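Protein yojF (Bacillus subtilis, PDB 1NJH) is of unknown function, a member of the DUF1806 family that folds into a mostly antiparallel beta structure and assembles as a two-chain particle. Local coordinates at residues 16-19 against 20-24; 71-75 against 76-80. One frame throughout, in Å; residues are numbered along the deposited sequence. Where two conformers were deposited one is given.

Contact 1: 16-19 against 20-24; sequences LERY and ADRPV
Tyr19, Ala20 and Arg22 meet where helix 9-18 ends and the chain swings round into strand 24-32. A type II beta turn from Tyr19 to Arg22 makes the change of direction, with Ala20 and Asp21 at its corners. Ala20 N gives a weak hydrogen bond to Glu17 O at 3.3 Å, and its CB lies 3.5 Å from the same oxygen. The side chain of Arg22 doubles back over the helix end. CG sits between the backbone N and the carbonyl carbon (chi1 68°), and the chain runs extended to NE and turns at its last torsion to bring the guanidinium to Arg18 O. Arg22 NH1 bonds Arg18 O at 2.8 Å, in the carbonyl plane though the oxygen is tilted from the guanidinium plane, while NH2 adds a weak bond. One face of the guanidinium lies against Tyr19 CA, and Arg22 NH2 comes within 3.8 Å of Tyr19 CD1, the ring and guanidinium planes being 41° apart. Past the turn, Tyr19 CB packs on Val24 CG1 at 4.0 Å. A water spans the mouth of the turn, donating to Tyr19 O at 2.8 Å and to Arg22 O. Tyr19 OH bonds Asn93 O, and its side chain rests on Tyr57, Leu95 and Ile112, tying the helix end to the sheet; Arg22 NE has a long, weak ion pair with Glu114. A positive group set on a carbonyl at the C-terminal end of a helix probably eases the partial negative charge there, while the bridging water donates to two carbonyl oxygens that, both being acceptors, cannot bond each other.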
loop_
_atom_site.group_PDB
_atom_site.type_symbol
_atom_site.label_atom_id
_atom_site.label_comp_id
_atom_site.label_asym_id
_atom_site.label_seq_id
_atom_site.Cartn_x
_atom_site.Cartn_y
_atom_site.Cartn_z
ATOM N N LEU A 16 -8.708 -14.780 -7.633
ATOM C CA LEU A 16 -7.315 -14.481 -7.322
ATOM C C LEU A 16 -6.381 -15.430 -8.064
ATOM O O LEU A 16 -5.387 -15.004 -8.644
ATOM C CB LEU A 16 -7.054 -14.577 -5.812
ATOM C CG LEU A 16 -7.715 -13.547 -4.884
ATOM C CD1 LEU A 16 -7.550 -13.996 -3.422
ATOM C CD2 LEU A 16 -7.083 -12.163 -5.061
ATOM N N GLU A 17 -6.700 -16.721 -8.057
ATOM C CA GLU A 17 -5.855 -17.701 -8.731
ATOM C C GLU A 17 -5.812 -17.437 -10.233
ATOM O O GLU A 17 -4.854 -17.796 -10.915
ATOM C CB GLU A 17 -6.377 -19.110 -8.425
ATOM C CG GLU A 17 -6.541 -19.304 -6.932
ATOM C CD GLU A 17 -7.098 -20.650 -6.531
ATOM O OE1 GLU A 17 -7.913 -21.218 -7.290
ATOM O OE2 GLU A 17 -6.739 -21.123 -5.431
ATOM N N ARG A 18 -6.854 -16.786 -10.731
ATOM C CA ARG A 18 -6.960 -16.449 -12.142
ATOM C C ARG A 18 -5.822 -15.523 -12.578
ATOM O O ARG A 18 -5.240 -15.700 -13.648
ATOM C CB ARG A 18 -8.303 -15.764 -12.394
ATOM C CG ARG A 18 -8.603 -15.420 -13.842
ATOM C CD ARG A 18 -9.774 -14.448 -13.909
ATOM N NE ARG A 18 -10.889 -14.886 -13.072
ATOM C CZ ARG A 18 -11.932 -14.125 -12.754
ATOM N NH1 ARG A 18 -12.010 -12.880 -13.203
ATOM N NH2 ARG A 18 -12.895 -14.608 -11.980
ATOM N N TYR A 19 -5.502 -14.545 -11.733
ATOM C CA TYR A 19 -4.459 -13.563 -12.034
ATOM C C TYR A 19 -3.063 -13.957 -11.568
ATOM O O TYR A 19 -2.120 -13.191 -11.744
ATOM C CB TYR A 19 -4.787 -12.205 -11.396
ATOM C CG TYR A 19 -6.112 -11.613 -11.791
ATOM C CD1 TYR A 19 -6.275 -10.950 -13.005
ATOM C CD2 TYR A 19 -7.215 -11.723 -10.946
ATOM C CE1 TYR A 19 -7.516 -10.407 -13.365
ATOM C CE2 TYR A 19 -8.447 -11.192 -11.296
ATOM C CZ TYR A 19 -8.593 -10.538 -12.504
ATOM O OH TYR A 19 -9.831 -10.043 -12.845
ATOM N N ALA A 20 -2.923 -15.133 -10.962
ATOM C CA ALA A 20 -1.611 -15.570 -10.490
ATOM C C ALA A 20 -0.677 -15.966 -11.634
ATOM O O ALA A 20 -1.126 -16.448 -12.674
ATOM C CB ALA A 20 -1.769 -16.746 -9.526
ATOM N N ASP A 21 0.615 -15.722 -11.434
ATOM C CA ASP A 21 1.684 -16.077 -12.361
ATOM C C ASP A 21 1.901 -15.257 -13.618
ATOM O O ASP A 21 2.676 -15.642 -14.496
ATOM C CB ASP A 21 1.578 -17.568 -12.703
ATOM C CG ASP A 21 1.661 -18.437 -11.462
ATOM O OD1 ASP A 21 2.567 -18.187 -10.645
ATOM O OD2 ASP A 21 0.826 -19.353 -11.299
ATOM N N ARG A 22 1.222 -14.126 -13.708
ATOM C CA ARG A 22 1.417 -13.235 -14.840
ATOM C C ARG A 22 1.367 -11.819 -14.285
ATOM O O ARG A 22 0.739 -11.570 -13.253
ATOM C CB ARG A 22 0.343 -13.438 -15.909
ATOM C CG ARG A 22 -1.067 -13.032 -15.528
ATOM C CD ARG A 22 -1.880 -12.824 -16.800
ATOM N NE ARG A 22 -3.300 -12.639 -16.541
ATOM C CZ ARG A 22 -4.078 -13.570 -16.001
ATOM N NH1 ARG A 22 -3.562 -14.745 -15.665
ATOM N NH2 ARG A 22 -5.367 -13.327 -15.795
ATOM N N PRO A 23 2.042 -10.876 -14.954
ATOM C CA PRO A 23 2.071 -9.479 -14.510
ATOM C C PRO A 23 0.690 -8.851 -14.435
ATOM O O PRO A 23 -0.088 -8.943 -15.381
ATOM C CB PRO A 23 2.942 -8.801 -15.568
ATOM C CG PRO A 23 3.856 -9.911 -16.019
ATOM C CD PRO A 23 2.900 -11.066 -16.136
ATOM N N VAL A 24 0.379 -8.226 -13.303
ATOM C CA VAL A 24 -0.900 -7.551 -13.143
ATOM C C VAL A 24 -0.663 -6.214 -12.470
ATOM O O VAL A 24 0.426 -5.951 -11.962
ATOM C CB VAL A 24 -1.911 -8.386 -12.310
ATOM C CG1 VAL A 24 -2.272 -9.648 -13.080
ATOM C CG2 VAL A 24 -1.334 -8.718 -10.931
HETATM O O HOH W 1 0.175 -12.064 -10.717
#

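Contact 2: 71-75 against 76-80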
loop_
_atom_site.group_PDB
_atom_site.type_symbol
_atom_site.label_atom_id
_atom_site.label_comp_id
_atom_site.label_asym_id
_atom_site.label_seq_id
_atom_site.Cartn_x
_atom_site.Cartn_y
_atom_site.Cartn_z
ATOM N N GLY A 71 -4.034 -12.121 1.043
ATOM C CA GLY A 71 -2.584 -12.094 1.002
ATOM C C GLY A 71 -2.115 -12.594 -0.353
ATOM O O GLY A 71 -2.585 -13.624 -0.868
ATOM N N LEU A 72 -1.180 -11.862 -0.948
ATOM C CA LEU A 72 -0.628 -12.233 -2.251
ATOM C C LEU A 72 0.875 -12.324 -2.075
ATOM O O LEU A 72 1.480 -11.373 -1.592
ATOM C CB LEU A 72 -0.928 -11.129 -3.283
ATOM C CG LEU A 72 -2.367 -10.634 -3.440
ATOM C CD1 LEU A 72 -2.395 -9.515 -4.493
ATOM C CD2 LEU A 72 -3.269 -11.799 -3.864
ATOM N N LYS A 73 1.489 -13.441 -2.462
ATOM C CA LYS A 73 2.938 -13.575 -2.349
ATOM C C LYS A 73 3.540 -13.212 -3.696
ATOM O O LYS A 73 3.354 -13.940 -4.679
ATOM C CB LYS A 73 3.344 -15.013 -1.991
ATOM C CG LYS A 73 4.841 -15.162 -1.783
ATOM C CD LYS A 73 5.291 -14.502 -0.487
ATOM C CE LYS A 73 6.814 -14.442 -0.369
ATOM N NZ LYS A 73 7.473 -13.381 -1.204
ATOM N N THR A 74 4.264 -12.098 -3.743
ATOM C CA THR A 74 4.853 -11.641 -4.995
ATOM C C THR A 74 6.246 -12.212 -5.176
ATOM O O THR A 74 6.751 -12.971 -4.324
ATOM C CB THR A 74 4.940 -10.091 -5.050
ATOM O OG1 THR A 74 5.845 -9.640 -4.035
ATOM C CG2 THR A 74 3.570 -9.457 -4.820
ATOM N N GLU A 75 6.859 -11.833 -6.295
ATOM C CA GLU A 75 8.197 -12.270 -6.655
ATOM C C GLU A 75 9.118 -12.265 -5.441
ATOM O O GLU A 75 9.720 -13.281 -5.114
ATOM C CB GLU A 75 8.749 -11.366 -7.764
ATOM C CG GLU A 75 7.950 -11.455 -9.066
ATOM C CD GLU A 75 8.455 -10.518 -10.152
ATOM O OE1 GLU A 75 8.319 -9.285 -9.997
ATOM O OE2 GLU A 75 8.989 -11.018 -11.166
ATOM N N GLU A 76 9.226 -11.132 -4.761
ATOM C CA GLU A 76 10.078 -11.086 -3.579
ATOM C C GLU A 76 9.494 -10.298 -2.422
ATOM O O GLU A 76 10.222 -9.794 -1.566
ATOM C CB GLU A 76 11.474 -10.565 -3.944
ATOM C CG GLU A 76 11.527 -9.341 -4.825
ATOM C CD GLU A 76 12.913 -9.147 -5.444
ATOM O OE1 GLU A 76 13.920 -9.430 -4.761
ATOM O OE2 GLU A 76 12.992 -8.695 -6.607
ATOM N N GLY A 77 8.166 -10.228 -2.389
ATOM C CA GLY A 77 7.483 -9.505 -1.340
ATOM C C GLY A 77 6.080 -10.001 -1.054
ATOM O O GLY A 77 5.728 -11.156 -1.341
ATOM N N TRP A 78 5.271 -9.118 -0.479
ATOM C CA TRP A 78 3.905 -9.449 -0.112
ATOM C C TRP A 78 2.961 -8.278 -0.279
ATOM O O TRP A 78 3.378 -7.129 -0.171
ATOM C CB TRP A 78 3.823 -9.828 1.366
ATOM C CG TRP A 78 4.832 -10.807 1.846
ATOM C CD1 TRP A 78 6.174 -10.604 1.989
ATOM C CD2 TRP A 78 4.577 -12.144 2.259
ATOM N NE1 TRP A 78 6.775 -11.743 2.471
ATOM C CE2 TRP A 78 5.814 -12.705 2.645
ATOM C CE3 TRP A 78 3.420 -12.927 2.343
ATOM C CZ2 TRP A 78 5.927 -14.018 3.108
ATOM C CZ3 TRP A 78 3.531 -14.237 2.808
ATOM C CH2 TRP A 78 4.779 -14.766 3.183
ATOM N N ILE A 79 1.690 -8.589 -0.538
ATOM C CA ILE A 79 0.640 -7.584 -0.613
ATOM C C ILE A 79 -0.437 -8.176 0.278
ATOM O O ILE A 79 -0.842 -9.343 0.122
ATOM C CB ILE A 79 0.114 -7.389 -2.032
ATOM C CG1 ILE A 79 1.204 -6.768 -2.895
ATOM C CG2 ILE A 79 -1.161 -6.530 -1.992
ATOM C CD1 ILE A 79 0.784 -6.538 -4.331
ATOM N N TYR A 80 -0.880 -7.390 1.249
ATOM C CA TYR A 80 -1.858 -7.864 2.205
ATOM C C TYR A 80 -2.892 -6.785 2.530
ATOM O O TYR A 80 -2.554 -5.607 2.665
ATOM C CB TYR A 80 -1.102 -8.286 3.461
ATOM C CG TYR A 80 -1.951 -8.709 4.621
ATOM C CD1 TYR A 80 -2.484 -9.995 4.695
ATOM C CD2 TYR A 80 -2.201 -7.827 5.667
ATOM C CE1 TYR A 80 -3.249 -10.386 5.792
ATOM C CE2 TYR A 80 -2.959 -8.208 6.764
ATOM C CZ TYR A 80 -3.481 -9.485 6.823
ATOM O OH TYR A 80 -4.237 -9.846 7.924
HETATM O O HOH W 2 8.286 -8.046 -5.097
HETATM O O HOH W 3 10.639 -8.132 -7.678
#
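Lys73 and Trp78 form a non-hydrogen-bonded pair whose side chains meet by CH-pi and cation-pi contact. With CG anti to the backbone N (chi1 -176°) and bends at chi2 and chi4, the lysine lies across the indole: Lys73 CD stands 3.4 Å from the centroid of the six-membered Trp78 ring, almost on its normal, and Lys73 NZ is 4.3 Å from that of the five-membered ring. Lys73 NZ also hydrogen-bonds Gly77 O at 2.8 Å and Thr74 O at 3.2 Å. An alanine in place of Lys73 would probably leave this face of Trp78 without its aliphatic and ammonium partner, and Gly77 O and Thr74 O without that donor. Backbone bonds join Leu72 and Ile79 in both directions, and Thr74 N reaches Gly77 O from the face opposite Lys73 NZ. The motif is a beta hairpin of strands 68-74 and 78-89; in the connection, Thr74 OG1 takes a weak bond from Gly77 N at 2.9 Å, and a water links this hydroxyl with Glu76 N. On the face of Leu72 and Ile79, Leu72 CB meets Ile79 CB at 4.1 Å; Thr74 CG2 touches Ile79 CD1. Trp78, Ile79 and Tyr80 pair antiparallel with a strand of the second subunit, continuing the sheet across the interface.

Contact 1 precedes contact 2 along the chain, and their centres lie 12 Å apart. They touch directly through leucine side chains: CD2 of Leu16, on the helix of contact 1, packs 4.0 Å from CD2 of Leu72, on the first strand of the hairpin. Strand 45-63 gives a second connection, for Tyr57 touches Tyr19 and Ala20 of contact 1 as well as Leu72 of contact 2, and its hydroxyl bonds Leu16 O. The neighbouring His58 touches Asp21 and Lys73. The two contacts differ in their outlook: no other chain of the assembly touches 16-24, whereas 76-80 meets the second subunit. No active site or ligand is known to relate them.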